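Local coordinates for protein oligopeptide ABC transporter OppAIV (Borrelia burgdorferi B31, PDB 4GL8) that probably binds oligopeptides as the substrate-binding component of an ABC transporter and hands them on for uptake across the membrane, at residues A[73-78]-A[519-524]; A[63-68]-A[175-180]; A[59-64]-A[203-208]; A[279-284]-A[512-517]. All coordinates share one frame; numbering follows the deposited sequence.

Contacts 1 and 4 share the loop between strands 509-510 and 526-527. Contacts 1, 2 and 3 lie on the same side of the chain's centre, contact 1 about 8 Å from contact 2 and about 11 Å from contact 3, centre to centre. Strands 65-67 and 74-84, neighbours in one antiparallel sheet, serve contacts 2 and 1, while contact 3 shares Gly63 and Ile64 with contact 2. Along the chain the segments of contact 1 alternate with those of contacts 2 and 3, which both close before contact 4 opens; contact 4 is nested in the loop that contact 1 closes. Residues 512-524 thus join strand 280-285 to the five-stranded antiparallel sheet.

Contact 1 of 4, residues A[73-78]-A[519-524]; sequences GYRPGL and RFNLSE
The start of strand 74-84, in the five-stranded antiparallel sheet, meets the loop between strands 509-510 and 526-527, where Arg75 faces Glu524 and Arg519 reaches Gly73. Two arginines extended from opposite segments make this a surface contact built almost wholly from polar groups. Arg75 points its guanidinium end-on at one carboxylate oxygen: NH2 lies 2.8 Å from Glu524 OE2 with an N-H...O angle of 160°, and NH1 lies 3.2 Å from that same Glu524 OE2 in a more bent bond. The oxygen sits in the guanidinium plane and takes NH1 through its syn lone pair, while the two planes are turned 45° apart. A water completes the salt bridge, accepting from Arg75 NH1 at 2.9 Å and donating to Glu524 OE1 at 2.8 Å. Asn521 ND2 approaches Arg75 NH2 as a second donor, so the two do not bond.

In the other direction, the extended chain of Arg519 brings NH1 to Gly73 O at 3.1 Å, a weak hydrogen bond. The stronger partner of that guanidinium is Asp175 of helix 173-176, which forms a salt bridge with NH1. The Arg75-Glu524 pair therefore ties the loop to strand 74-84, while Arg519 ties it chiefly to Asp175. With the arginine holding OE2 and the water engaging OE1, both carboxylate oxygens of Glu524 have a partner.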
loop_
_atom_site.group_PDB
_atom_site.type_symbol
_atom_site.label_atom_id
_atom_site.label_comp_id
_atom_site.label_asym_id
_atom_site.label_seq_id
_atom_site.Cartn_x
_atom_site.Cartn_y
_atom_site.Cartn_z
ATOM N N GLY A 73 11.086 -2.682 -9.338
ATOM C CA GLY A 73 12.156 -2.314 -8.399
ATOM C C GLY A 73 12.333 -0.787 -8.316
ATOM O O GLY A 73 11.371 -0.047 -8.469
ATOM N N TYR A 74 13.576 -0.341 -8.113
ATOM C CA TYR A 74 13.940 1.082 -8.017
ATOM C C TYR A 74 14.986 1.453 -9.061
ATOM O O TYR A 74 15.603 0.596 -9.659
ATOM C CB TYR A 74 14.520 1.387 -6.629
ATOM C CG TYR A 74 15.764 0.598 -6.331
ATOM C CD1 TYR A 74 16.998 1.031 -6.772
ATOM C CD2 TYR A 74 15.696 -0.625 -5.675
ATOM C CE1 TYR A 74 18.142 0.296 -6.530
ATOM C CE2 TYR A 74 16.839 -1.390 -5.442
ATOM C CZ TYR A 74 18.060 -0.906 -5.861
ATOM O OH TYR A 74 19.213 -1.631 -5.637
ATOM N N ARG A 75 15.205 2.747 -9.243
ATOM C CA ARG A 75 16.231 3.257 -10.165
ATOM C C ARG A 75 16.505 4.714 -9.785
ATOM O O ARG A 75 15.796 5.265 -8.914
ATOM C CB ARG A 75 15.771 3.131 -11.636
ATOM C CG ARG A 75 14.571 4.015 -11.988
ATOM C CD ARG A 75 14.282 4.005 -13.480
ATOM N NE ARG A 75 13.153 4.866 -13.788
ATOM C CZ ARG A 75 12.478 4.882 -14.933
ATOM N NH1 ARG A 75 12.771 4.054 -15.917
ATOM N NH2 ARG A 75 11.462 5.719 -15.068
ATOM N N PRO A 76 17.538 5.336 -10.401
ATOM C CA PRO A 76 17.913 6.667 -9.946
ATOM C C PRO A 76 16.723 7.576 -10.085
ATOM O O PRO A 76 15.944 7.429 -11.023
ATOM C CB PRO A 76 19.036 7.080 -10.915
ATOM C CG PRO A 76 19.640 5.789 -11.358
ATOM C CD PRO A 76 18.474 4.823 -11.428
ATOM N N GLY A 77 16.563 8.462 -9.111
ATOM C CA GLY A 77 15.530 9.486 -9.126
ATOM C C GLY A 77 16.201 10.826 -8.910
ATOM O O GLY A 77 16.997 11.251 -9.736
ATOM N N LEU A 78 15.933 11.481 -7.782
ATOM C CA LEU A 78 16.615 12.761 -7.510
ATOM C C LEU A 78 18.126 12.545 -7.458
ATOM O O LEU A 78 18.890 13.340 -7.995
ATOM C CB LEU A 78 16.103 13.403 -6.220
ATOM C CG LEU A 78 14.642 13.846 -6.181
ATOM C CD1 LEU A 78 14.211 14.111 -4.752
ATOM C CD2 LEU A 78 14.488 15.107 -7.001
ATOM N N ARG A 519 4.199 -0.295 -9.455
ATOM C CA ARG A 519 4.900 0.995 -9.484
ATOM C C ARG A 519 4.873 1.485 -10.918
ATOM O O ARG A 519 5.635 1.000 -11.749
ATOM C CB ARG A 519 6.322 0.852 -8.982
ATOM C CG ARG A 519 6.437 0.934 -7.465
ATOM C CD ARG A 519 7.854 0.579 -7.022
ATOM N NE ARG A 519 7.995 0.585 -5.568
ATOM C CZ ARG A 519 9.113 0.287 -4.905
ATOM N NH1 ARG A 519 10.227 -0.046 -5.554
ATOM N NH2 ARG A 519 9.108 0.309 -3.593
ATOM N N PHE A 520 3.958 2.395 -11.220
ATOM C CA PHE A 520 3.804 2.874 -12.581
ATOM C C PHE A 520 4.279 4.286 -12.801
ATOM O O PHE A 520 3.998 5.168 -11.988
ATOM C CB PHE A 520 2.345 2.799 -13.014
ATOM C CG PHE A 520 1.748 1.453 -12.836
ATOM C CD1 PHE A 520 2.353 0.331 -13.395
ATOM C CD2 PHE A 520 0.591 1.288 -12.097
ATOM C CE1 PHE A 520 1.812 -0.925 -13.225
ATOM C CE2 PHE A 520 0.053 0.034 -11.940
ATOM C CZ PHE A 520 0.658 -1.069 -12.507
ATOM N N ASN A 521 4.949 4.474 -13.941
ATOM C CA ASN A 521 5.366 5.780 -14.449
ATOM C C ASN A 521 4.602 6.086 -15.748
ATOM O O ASN A 521 5.014 5.703 -16.880
ATOM C CB ASN A 521 6.872 5.789 -14.699
ATOM C CG ASN A 521 7.422 7.183 -14.929
ATOM O OD1 ASN A 521 6.740 8.104 -15.434
ATOM N ND2 ASN A 521 8.673 7.350 -14.563
ATOM N N LEU A 522 3.468 6.752 -15.580
ATOM C CA LEU A 522 2.585 7.007 -16.692
ATOM C C LEU A 522 3.195 8.046 -17.648
ATOM O O LEU A 522 2.753 8.151 -18.766
ATOM C CB LEU A 522 1.199 7.432 -16.197
ATOM C CG LEU A 522 0.506 6.460 -15.234
ATOM C CD1 LEU A 522 -0.821 7.036 -14.778
ATOM C CD2 LEU A 522 0.285 5.094 -15.845
ATOM N N SER A 523 4.216 8.792 -17.217
ATOM C CA SER A 523 4.924 9.721 -18.116
ATOM C C SER A 523 5.664 9.020 -19.250
ATOM O O SER A 523 6.028 9.674 -20.220
ATOM C CB SER A 523 5.926 10.592 -17.372
ATOM O OG SER A 523 7.110 9.868 -17.131
ATOM N N GLU A 524 5.907 7.711 -19.109
ATOM C CA GLU A 524 6.544 6.925 -20.161
ATOM C C GLU A 524 5.540 6.453 -21.217
ATOM O O GLU A 524 5.932 5.790 -22.196
ATOM C CB GLU A 524 7.293 5.737 -19.556
ATOM C CG GLU A 524 8.478 6.194 -18.712
ATOM C CD GLU A 524 9.398 5.064 -18.279
ATOM O OE1 GLU A 524 9.089 3.882 -18.599
ATOM O OE2 GLU A 524 10.424 5.364 -17.607
HETATM O O HOH W 1 11.578 2.682 -18.186
#

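Contact 2 of 4, residues A[63-68]-A[175-180]; sequences GILDGD and DMLVHQ
Strand 65-67 runs beside the type I turn from Met176 to His179 that follows helix 173-176, with the CA atoms of Asp66 and Val178 only 5.4 Å apart and no direct hydrogen bond between the segments. Such closeness is possible because the side chain of Asp66 starts away from the turn and Gly67 has none, which lets Val178 lie against bare backbone. Its two methyl groups divide the work. CG1, anti to the backbone N of Val178 (chi1 178°), rests 3.6 Å from Gly67 N, whereas CG2 comes within 3.4 Å of Asp66 O and also touches Leu65 CB at 4.1 Å.

Leu65 points toward the turn, and its branch carbon CG meets Leu177 CD1 at 4.2 Å, the two leucine side chains crossing at a slant. The other methyl of Leu177, CD2, is approached more loosely by Ile64 CD1, at 4.4 Å in one of two conformers of Ile64. Phe93 of strand 90-95 packs on both Ile64 and Leu177, continuing this apolar layer into the sheet. At the end of the turn and just after it, His179 and Gln180 pack on the bound peptide, which places the contact next to the peptide site.

A single water supplies the polar link, accepting from Ile64 N at 2.9 Å and donating to Leu177 O at an unusually short 2.5 Å. The chemistry is thus mainly apolar contact, with the water probably satisfying a backbone N-H and a carbonyl that do not bond each other directly.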
loop_
_atom_site.group_PDB
_atom_site.type_symbol
_atom_site.label_atom_id
_atom_site.label_comp_id
_atom_site.label_asym_id
_atom_site.label_seq_id
_atom_site.Cartn_x
_atom_site.Cartn_y
_atom_site.Cartn_z
ATOM N N GLY A 63 11.073 10.589 -5.959
ATOM C CA GLY A 63 11.800 10.172 -4.788
ATOM C C GLY A 63 13.307 10.274 -4.965
ATOM O O GLY A 63 13.798 10.561 -6.050
ATOM N N ILE A 64 14.049 10.023 -3.885
ATOM C CA ILE A 64 15.505 10.017 -3.973
ATOM C C ILE A 64 15.859 8.925 -4.998
ATOM O O ILE A 64 16.748 9.099 -5.847
ATOM C CB ILE A 64 16.171 9.815 -2.589
ATOM C CG1 ILE A 64 15.895 11.032 -1.684
ATOM C CG2 ILE A 64 17.672 9.664 -2.743
ATOM C CD1 ILE A 64 16.140 10.789 -0.204
ATOM N N LEU A 65 15.143 7.820 -4.910
ATOM C CA LEU A 65 15.128 6.834 -5.930
ATOM C C LEU A 65 13.706 6.871 -6.455
ATOM O O LEU A 65 12.804 7.319 -5.761
ATOM C CB LEU A 65 15.449 5.456 -5.394
ATOM C CG LEU A 65 16.779 5.223 -4.697
ATOM C CD1 LEU A 65 17.132 3.757 -4.806
ATOM C CD2 LEU A 65 17.897 6.051 -5.278
ATOM N N ASP A 66 13.536 6.405 -7.677
ATOM C CA ASP A 66 12.291 6.425 -8.387
ATOM C C ASP A 66 11.944 4.950 -8.614
ATOM O O ASP A 66 12.804 4.073 -8.459
ATOM C CB ASP A 66 12.561 7.143 -9.723
ATOM C CG ASP A 66 11.305 7.457 -10.536
ATOM O OD1 ASP A 66 10.216 7.662 -9.959
ATOM O OD2 ASP A 66 11.423 7.541 -11.783
ATOM N N GLY A 67 10.691 4.674 -8.968
ATOM C CA GLY A 67 10.246 3.324 -9.253
ATOM C C GLY A 67 10.695 2.948 -10.640
ATOM O O GLY A 67 10.780 3.791 -11.543
ATOM N N ASP A 68 11.000 1.670 -10.801
ATOM C CA ASP A 68 11.373 1.139 -12.076
ATOM C C ASP A 68 10.146 0.494 -12.700
ATOM O O ASP A 68 9.755 -0.595 -12.289
ATOM C CB ASP A 68 12.506 0.119 -11.926
ATOM C CG ASP A 68 13.037 -0.356 -13.266
ATOM O OD1 ASP A 68 14.229 -0.684 -13.346
ATOM O OD2 ASP A 68 12.273 -0.382 -14.245
ATOM N N ASP A 175 15.006 0.212 -1.888
ATOM C CA ASP A 175 13.714 0.003 -2.526
ATOM C C ASP A 175 12.610 0.762 -1.757
ATOM O O ASP A 175 11.630 1.224 -2.318
ATOM C CB ASP A 175 13.422 -1.492 -2.607
ATOM C CG ASP A 175 12.260 -1.782 -3.479
ATOM O OD1 ASP A 175 12.341 -1.487 -4.685
ATOM O OD2 ASP A 175 11.254 -2.273 -2.957
ATOM N N MET A 176 12.867 0.936 -0.475
ATOM C CA MET A 176 12.036 1.640 0.481
ATOM C C MET A 176 11.925 3.139 0.170
ATOM O O MET A 176 10.890 3.768 0.424
ATOM C CB MET A 176 12.711 1.401 1.837
ATOM C CG MET A 176 11.980 1.739 3.081
ATOM S SD MET A 176 12.836 0.863 4.433
ATOM C CE MET A 176 11.432 0.887 5.525
ATOM N N LEU A 177 12.986 3.719 -0.387
ATOM C CA LEU A 177 13.007 5.128 -0.722
ATOM C C LEU A 177 12.002 5.552 -1.790
ATOM O O LEU A 177 11.755 6.768 -1.961
ATOM C CB LEU A 177 14.408 5.583 -1.113
ATOM C CG LEU A 177 15.425 5.649 0.000
ATOM C CD1 LEU A 177 16.829 5.897 -0.582
ATOM C CD2 LEU A 177 15.058 6.730 1.020
ATOM N N VAL A 178 11.456 4.579 -2.520
ATOM C CA VAL A 178 10.493 4.821 -3.562
ATOM C C VAL A 178 9.111 5.035 -2.948
ATOM O O VAL A 178 8.278 5.670 -3.543
ATOM C CB VAL A 178 10.498 3.641 -4.582
ATOM C CG1 VAL A 178 9.451 3.826 -5.670
ATOM C CG2 VAL A 178 11.882 3.536 -5.199
ATOM N N HIS A 179 8.868 4.511 -1.747
ATOM C CA HIS A 179 7.623 4.692 -1.049
ATOM C C HIS A 179 7.400 6.172 -0.678
ATOM O O HIS A 179 8.328 6.875 -0.311
ATOM C CB HIS A 179 7.635 3.838 0.200
ATOM C CG HIS A 179 6.328 3.812 0.928
ATOM N ND1 HIS A 179 6.146 4.413 2.157
ATOM C CD2 HIS A 179 5.147 3.237 0.615
ATOM C CE1 HIS A 179 4.905 4.222 2.562
ATOM N NE2 HIS A 179 4.280 3.506 1.646
ATOM N N GLN A 180 6.142 6.608 -0.772
ATOM C CA GLN A 180 5.780 8.019 -0.699
ATOM C C GLN A 180 6.169 8.687 0.592
ATOM O O GLN A 180 6.529 9.821 0.568
ATOM C CB GLN A 180 4.292 8.229 -0.998
ATOM C CG GLN A 180 3.316 7.825 0.107
ATOM C CD GLN A 180 2.920 6.356 0.096
ATOM O OE1 GLN A 180 3.293 5.581 -0.788
ATOM N NE2 GLN A 180 2.140 5.978 1.078
HETATM O O HOH W 2 12.687 9.011 -1.532
#

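Contact 3 of 4, residues A[59-64]-A[203-208]; sequences QMFLGI and MVVSGP
Hydrogen bonding comes first where Met60 and Leu62 meet Ser206 and Gly207, in two loops whose touching parts run 92° apart. Met60 O takes the N-H of Gly207 at 2.7 Å, with the donor lying 43° out of the carbonyl plane, and receives a second, weak bond from Ser206 N. In return, Leu62 N donates to Ser206 OG at 2.9 Å. The hydroxyl oxygen stands between the backbone N and carbonyl carbon of Ser206 (chi1 54°), which brings it to Leu62 N, and it also donates to a water that in turn donates to Leu62 O.

Aromatic and sulfur contacts follow. Val205 CB lies over one face of the Phe61 ring, offset toward its rim, and Val205 CG1 touches Phe61 CZ at 3.8 Å. Met203 SD lies at the edge of that ring, 5.0 Å from its centroid, a Met-aromatic contact. The same sulfur meets Met60 CE at 4.0 Å, the two methionine chains crossing at about a right angle.

Carbon-oxygen packing closes the far end, where Pro208 CD sits 3.5 Å from Gln59 O.

In this buried junction residues 59-64 link helix 51-57 to strand 65-67, and residues 203-208 lead into strand 209-215. Leu211 of that strand packs on Met60 and Met203, Leu222 of strand 219-224 adds to Met60, and Leu78 of strand 74-84 lies against Leu62.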
loop_
_atom_site.group_PDB
_atom_site.type_symbol
_atom_site.label_atom_id
_atom_site.label_comp_id
_atom_site.label_asym_id
_atom_site.label_seq_id
_atom_site.Cartn_x
_atom_site.Cartn_y
_atom_site.Cartn_z
ATOM N N GLN A 59 3.147 10.107 -9.666
ATOM C CA GLN A 59 3.249 10.747 -10.976
ATOM C C GLN A 59 3.701 12.192 -10.875
ATOM O O GLN A 59 3.984 12.808 -11.894
ATOM C CB GLN A 59 1.939 10.699 -11.761
ATOM C CG GLN A 59 1.219 9.371 -11.729
ATOM C CD GLN A 59 2.112 8.220 -12.139
ATOM O OE1 GLN A 59 2.761 8.261 -13.182
ATOM N NE2 GLN A 59 2.171 7.191 -11.299
ATOM N N MET A 60 3.797 12.717 -9.650
ATOM C CA MET A 60 4.094 14.107 -9.448
ATOM C C MET A 60 5.356 14.365 -8.676
ATOM O O MET A 60 5.956 15.381 -8.896
ATOM C CB MET A 60 2.945 14.797 -8.747
ATOM C CG MET A 60 1.653 14.653 -9.505
ATOM S SD MET A 60 0.371 15.754 -8.926
ATOM C CE MET A 60 -0.146 14.917 -7.451
ATOM N N PHE A 61 5.733 13.467 -7.769
ATOM C CA PHE A 61 6.877 13.660 -6.882
ATOM C C PHE A 61 7.901 12.557 -7.090
ATOM O O PHE A 61 7.617 11.371 -6.916
ATOM C CB PHE A 61 6.426 13.743 -5.411
ATOM C CG PHE A 61 5.560 14.937 -5.127
ATOM C CD1 PHE A 61 4.188 14.882 -5.344
ATOM C CD2 PHE A 61 6.119 16.131 -4.735
ATOM C CE1 PHE A 61 3.400 16.009 -5.146
ATOM C CE2 PHE A 61 5.338 17.249 -4.528
ATOM C CZ PHE A 61 3.972 17.196 -4.745
ATOM N N LEU A 62 9.096 12.995 -7.467
ATOM C CA LEU A 62 10.263 12.150 -7.630
ATOM C C LEU A 62 10.902 11.862 -6.272
ATOM O O LEU A 62 11.168 12.778 -5.505
ATOM C CB LEU A 62 11.249 12.884 -8.515
ATOM C CG LEU A 62 12.316 12.083 -9.226
ATOM C CD1 LEU A 62 11.673 11.003 -10.105
ATOM C CD2 LEU A 62 13.158 13.067 -10.049
ATOM N N GLY A 63 11.073 10.589 -5.959
ATOM C CA GLY A 63 11.800 10.172 -4.788
ATOM C C GLY A 63 13.307 10.274 -4.965
ATOM O O GLY A 63 13.798 10.561 -6.050
ATOM N N ILE A 64 14.049 10.023 -3.885
ATOM C CA ILE A 64 15.505 10.017 -3.973
ATOM C C ILE A 64 15.859 8.925 -4.998
ATOM O O ILE A 64 16.748 9.099 -5.847
ATOM C CB ILE A 64 16.171 9.815 -2.589
ATOM C CG1 ILE A 64 15.895 11.032 -1.684
ATOM C CG2 ILE A 64 17.672 9.664 -2.743
ATOM C CD1 ILE A 64 16.140 10.789 -0.204
ATOM N N MET A 203 0.190 23.683 -5.106
ATOM C CA MET A 203 1.113 22.553 -5.133
ATOM C C MET A 203 2.236 22.790 -6.138
ATOM O O MET A 203 1.973 23.188 -7.248
ATOM C CB MET A 203 0.385 21.263 -5.510
ATOM C CG MET A 203 1.348 20.104 -5.596
ATOM S SD MET A 203 0.554 18.550 -5.916
ATOM C CE MET A 203 -0.161 18.173 -4.306
ATOM N N VAL A 204 3.480 22.542 -5.751
ATOM C CA VAL A 204 4.585 22.539 -6.706
ATOM C C VAL A 204 5.218 21.195 -6.556
ATOM O O VAL A 204 5.138 20.601 -5.493
ATOM C CB VAL A 204 5.632 23.656 -6.453
ATOM C CG1 VAL A 204 4.992 25.042 -6.568
ATOM C CG2 VAL A 204 6.329 23.456 -5.118
ATOM N N VAL A 205 5.833 20.698 -7.623
ATOM C CA VAL A 205 6.201 19.283 -7.687
ATOM C C VAL A 205 7.588 19.124 -8.292
ATOM O O VAL A 205 8.123 20.056 -8.889
ATOM C CB VAL A 205 5.190 18.480 -8.557
ATOM C CG1 VAL A 205 3.745 18.817 -8.186
ATOM C CG2 VAL A 205 5.411 18.741 -10.040
ATOM N N SER A 206 8.125 17.907 -8.171
ATOM C CA SER A 206 9.453 17.540 -8.670
ATOM C C SER A 206 9.420 16.552 -9.826
ATOM O O SER A 206 10.433 16.324 -10.471
ATOM C CB SER A 206 10.264 16.911 -7.526
ATOM O OG SER A 206 9.537 15.832 -6.952
ATOM N N GLY A 207 8.267 15.954 -10.096
ATOM C CA GLY A 207 8.182 14.851 -11.071
ATOM C C GLY A 207 7.625 15.290 -12.416
ATOM O O GLY A 207 7.480 16.485 -12.681
ATOM N N PRO A 208 7.291 14.312 -13.275
ATOM C CA PRO A 208 6.849 14.505 -14.673
ATOM C C PRO A 208 5.567 15.300 -14.849
ATOM O O PRO A 208 5.422 15.945 -15.882
ATOM C CB PRO A 208 6.644 13.085 -15.206
ATOM C CG PRO A 208 6.684 12.182 -14.028
ATOM C CD PRO A 208 7.321 12.895 -12.881
HETATM O O HOH W 3 10.381 14.984 -4.536
#

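Contact 4 of 4, residues A[279-284]-A[512-517]; sequences DYYSMG and WEPNIS
Tyr281 and Met283, two outward projections of strand 280-285, straddle Pro514 in a loop that follows strand 509-510, so that a proline bump sits between an aromatic ring and a bent thioether, beside a T-shaped pair of Tyr281 and Trp512. The strand belongs to an antiparallel pairing with 492-504, while the loop runs alongside it, 19° off its direction, without any hydrogen bond between the two segments. Between these residues the contact is by van der Waals packing; Ile516 is backbone-bonded to Asn286 nearby.

The proline ring is turned toward the strand. Its CD and CG reach the CD2 rim of the tyrosine ring, with Pro514 CD 3.6 Å from Tyr281 CD2, and its CB meets the methyl group Met283 CE at 3.8 Å. Met283 first runs out with CG anti to the backbone N (chi1 -168°) and then bends at the thioether (chi3 -80°); the bend folds CE back over the proline and brings SD to 3.6 Å from Asn515 CA. Farther along, Ile516 CG1 rests beside Gly284 O.

On the same side of the Tyr281 ring as the proline, but over its centre, comes Trp512. The indole edge is directed at the tyrosine face, with planes 71° apart and centroids separated by 5.1 Å. Phe263 stacks on the indole, Phe520 and Tyr502 also meet it, and the Tyr281 hydroxyl is hydrogen-bonded to Asn506, so both rings have further partners. The tryptophan thus plugs the hollow above the tyrosine with one corner: its CZ3 sits over the centre of the Tyr281 ring, 3.8 Å above the plane.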
loop_
_atom_site.group_PDB
_atom_site.type_symbol
_atom_site.label_atom_id
_atom_site.label_comp_id
_atom_site.label_asym_id
_atom_site.label_seq_id
_atom_site.Cartn_x
_atom_site.Cartn_y
_atom_site.Cartn_z
ATOM N N ASP A 279 -7.046 -6.360 -24.820
ATOM C CA ASP A 279 -6.648 -5.185 -24.059
ATOM C C ASP A 279 -6.762 -5.428 -22.559
ATOM O O ASP A 279 -6.732 -4.485 -21.788
ATOM C CB ASP A 279 -7.444 -3.948 -24.509
ATOM C CG ASP A 279 -8.940 -4.090 -24.305
ATOM O OD1 ASP A 279 -9.678 -3.174 -24.742
ATOM O OD2 ASP A 279 -9.399 -5.099 -23.712
ATOM N N TYR A 280 -6.879 -6.695 -22.166
ATOM C CA TYR A 280 -6.960 -7.092 -20.762
ATOM C C TYR A 280 -5.606 -7.613 -20.313
ATOM O O TYR A 280 -4.930 -8.334 -21.055
ATOM C CB TYR A 280 -8.018 -8.187 -20.561
ATOM C CG TYR A 280 -8.065 -8.797 -19.166
ATOM C CD1 TYR A 280 -8.813 -8.206 -18.150
ATOM C CD2 TYR A 280 -7.375 -9.984 -18.874
ATOM C CE1 TYR A 280 -8.863 -8.758 -16.869
ATOM C CE2 TYR A 280 -7.421 -10.548 -17.609
ATOM C CZ TYR A 280 -8.167 -9.926 -16.611
ATOM O OH TYR A 280 -8.213 -10.469 -15.369
ATOM N N TYR A 281 -5.242 -7.254 -19.089
ATOM C CA TYR A 281 -3.979 -7.637 -18.489
ATOM C C TYR A 281 -4.239 -8.135 -17.079
ATOM O O TYR A 281 -5.236 -7.776 -16.461
ATOM C CB TYR A 281 -3.070 -6.441 -18.373
ATOM C CG TYR A 281 -2.585 -5.854 -19.671
ATOM C CD1 TYR A 281 -3.441 -5.111 -20.487
ATOM C CD2 TYR A 281 -1.253 -5.984 -20.063
ATOM C CE1 TYR A 281 -2.990 -4.544 -21.669
ATOM C CE2 TYR A 281 -0.801 -5.409 -21.245
ATOM C CZ TYR A 281 -1.681 -4.692 -22.041
ATOM O OH TYR A 281 -1.241 -4.109 -23.204
ATOM N N SER A 282 -3.323 -8.947 -16.574
ATOM C CA SER A 282 -3.494 -9.548 -15.267
ATOM C C SER A 282 -2.147 -9.980 -14.754
ATOM O O SER A 282 -1.332 -10.512 -15.513
ATOM C CB SER A 282 -4.426 -10.765 -15.357
ATOM O OG SER A 282 -4.624 -11.279 -14.064
ATOM N N MET A 283 -1.908 -9.746 -13.472
ATOM C CA MET A 283 -0.661 -10.159 -12.862
ATOM C C MET A 283 -0.825 -10.405 -11.385
ATOM O O MET A 283 -1.555 -9.675 -10.715
ATOM C CB MET A 283 0.414 -9.087 -13.064
ATOM C CG MET A 283 1.805 -9.578 -12.704
ATOM S SD MET A 283 3.108 -8.426 -13.106
ATOM C CE MET A 283 3.312 -8.721 -14.866
ATOM N N GLY A 284 -0.136 -11.435 -10.898
ATOM C CA GLY A 284 0.098 -11.610 -9.479
ATOM C C GLY A 284 0.909 -10.419 -8.940
ATOM O O GLY A 284 1.954 -10.084 -9.494
ATOM N N TRP A 512 3.390 1.265 -21.100
ATOM C CA TRP A 512 2.876 0.791 -19.828
ATOM C C TRP A 512 2.756 -0.731 -19.802
ATOM O O TRP A 512 2.421 -1.364 -20.786
ATOM C CB TRP A 512 1.508 1.371 -19.519
ATOM C CG TRP A 512 0.902 0.773 -18.267
ATOM C CD1 TRP A 512 1.126 1.161 -16.982
ATOM C CD2 TRP A 512 0.002 -0.337 -18.198
ATOM N NE1 TRP A 512 0.436 0.355 -16.111
ATOM C CE2 TRP A 512 -0.272 -0.567 -16.834
ATOM C CE3 TRP A 512 -0.600 -1.162 -19.161
ATOM C CZ2 TRP A 512 -1.133 -1.592 -16.400
ATOM C CZ3 TRP A 512 -1.451 -2.171 -18.733
ATOM C CH2 TRP A 512 -1.708 -2.377 -17.360
ATOM N N GLU A 513 2.960 -1.300 -18.629
ATOM C CA GLU A 513 2.916 -2.739 -18.435
ATOM C C GLU A 513 2.628 -3.016 -16.944
ATOM O O GLU A 513 3.082 -2.281 -16.114
ATOM C CB GLU A 513 4.301 -3.263 -18.789
ATOM C CG GLU A 513 4.325 -4.687 -19.231
ATOM C CD GLU A 513 5.748 -5.184 -19.422
ATOM O OE1 GLU A 513 6.701 -4.495 -18.957
ATOM O OE2 GLU A 513 5.891 -6.273 -20.026
ATOM N N PRO A 514 1.897 -4.078 -16.610
ATOM C CA PRO A 514 1.821 -4.475 -15.201
ATOM C C PRO A 514 3.183 -4.828 -14.594
ATOM O O PRO A 514 4.082 -5.314 -15.306
ATOM C CB PRO A 514 0.954 -5.746 -15.230
ATOM C CG PRO A 514 0.239 -5.723 -16.549
ATOM C CD PRO A 514 1.110 -4.960 -17.490
ATOM N N ASN A 515 3.341 -4.588 -13.294
ATOM C CA ASN A 515 4.484 -5.119 -12.580
ATOM C C ASN A 515 4.131 -5.506 -11.161
ATOM O O ASN A 515 3.073 -5.171 -10.659
ATOM C CB ASN A 515 5.669 -4.163 -12.675
ATOM C CG ASN A 515 5.457 -2.859 -11.912
ATOM O OD1 ASN A 515 4.890 -2.839 -10.814
ATOM N ND2 ASN A 515 5.963 -1.768 -12.474
ATOM N N ILE A 516 5.039 -6.198 -10.489
ATOM C CA ILE A 516 4.704 -6.929 -9.269
ATOM C C ILE A 516 4.374 -6.013 -8.083
ATOM O O ILE A 516 3.649 -6.418 -7.182
ATOM C CB ILE A 516 5.806 -7.979 -8.937
ATOM C CG1 ILE A 516 5.316 -8.926 -7.826
ATOM C CG2 ILE A 516 7.103 -7.305 -8.509
ATOM C CD1 ILE A 516 6.074 -10.241 -7.720
ATOM N N SER A 517 4.857 -4.773 -8.111
ATOM C CA SER A 517 4.626 -3.809 -7.052
ATOM C C SER A 517 3.663 -2.684 -7.447
ATOM O O SER A 517 3.471 -1.757 -6.675
ATOM C CB SER A 517 5.962 -3.180 -6.639
ATOM O OG SER A 517 6.583 -2.581 -7.764
#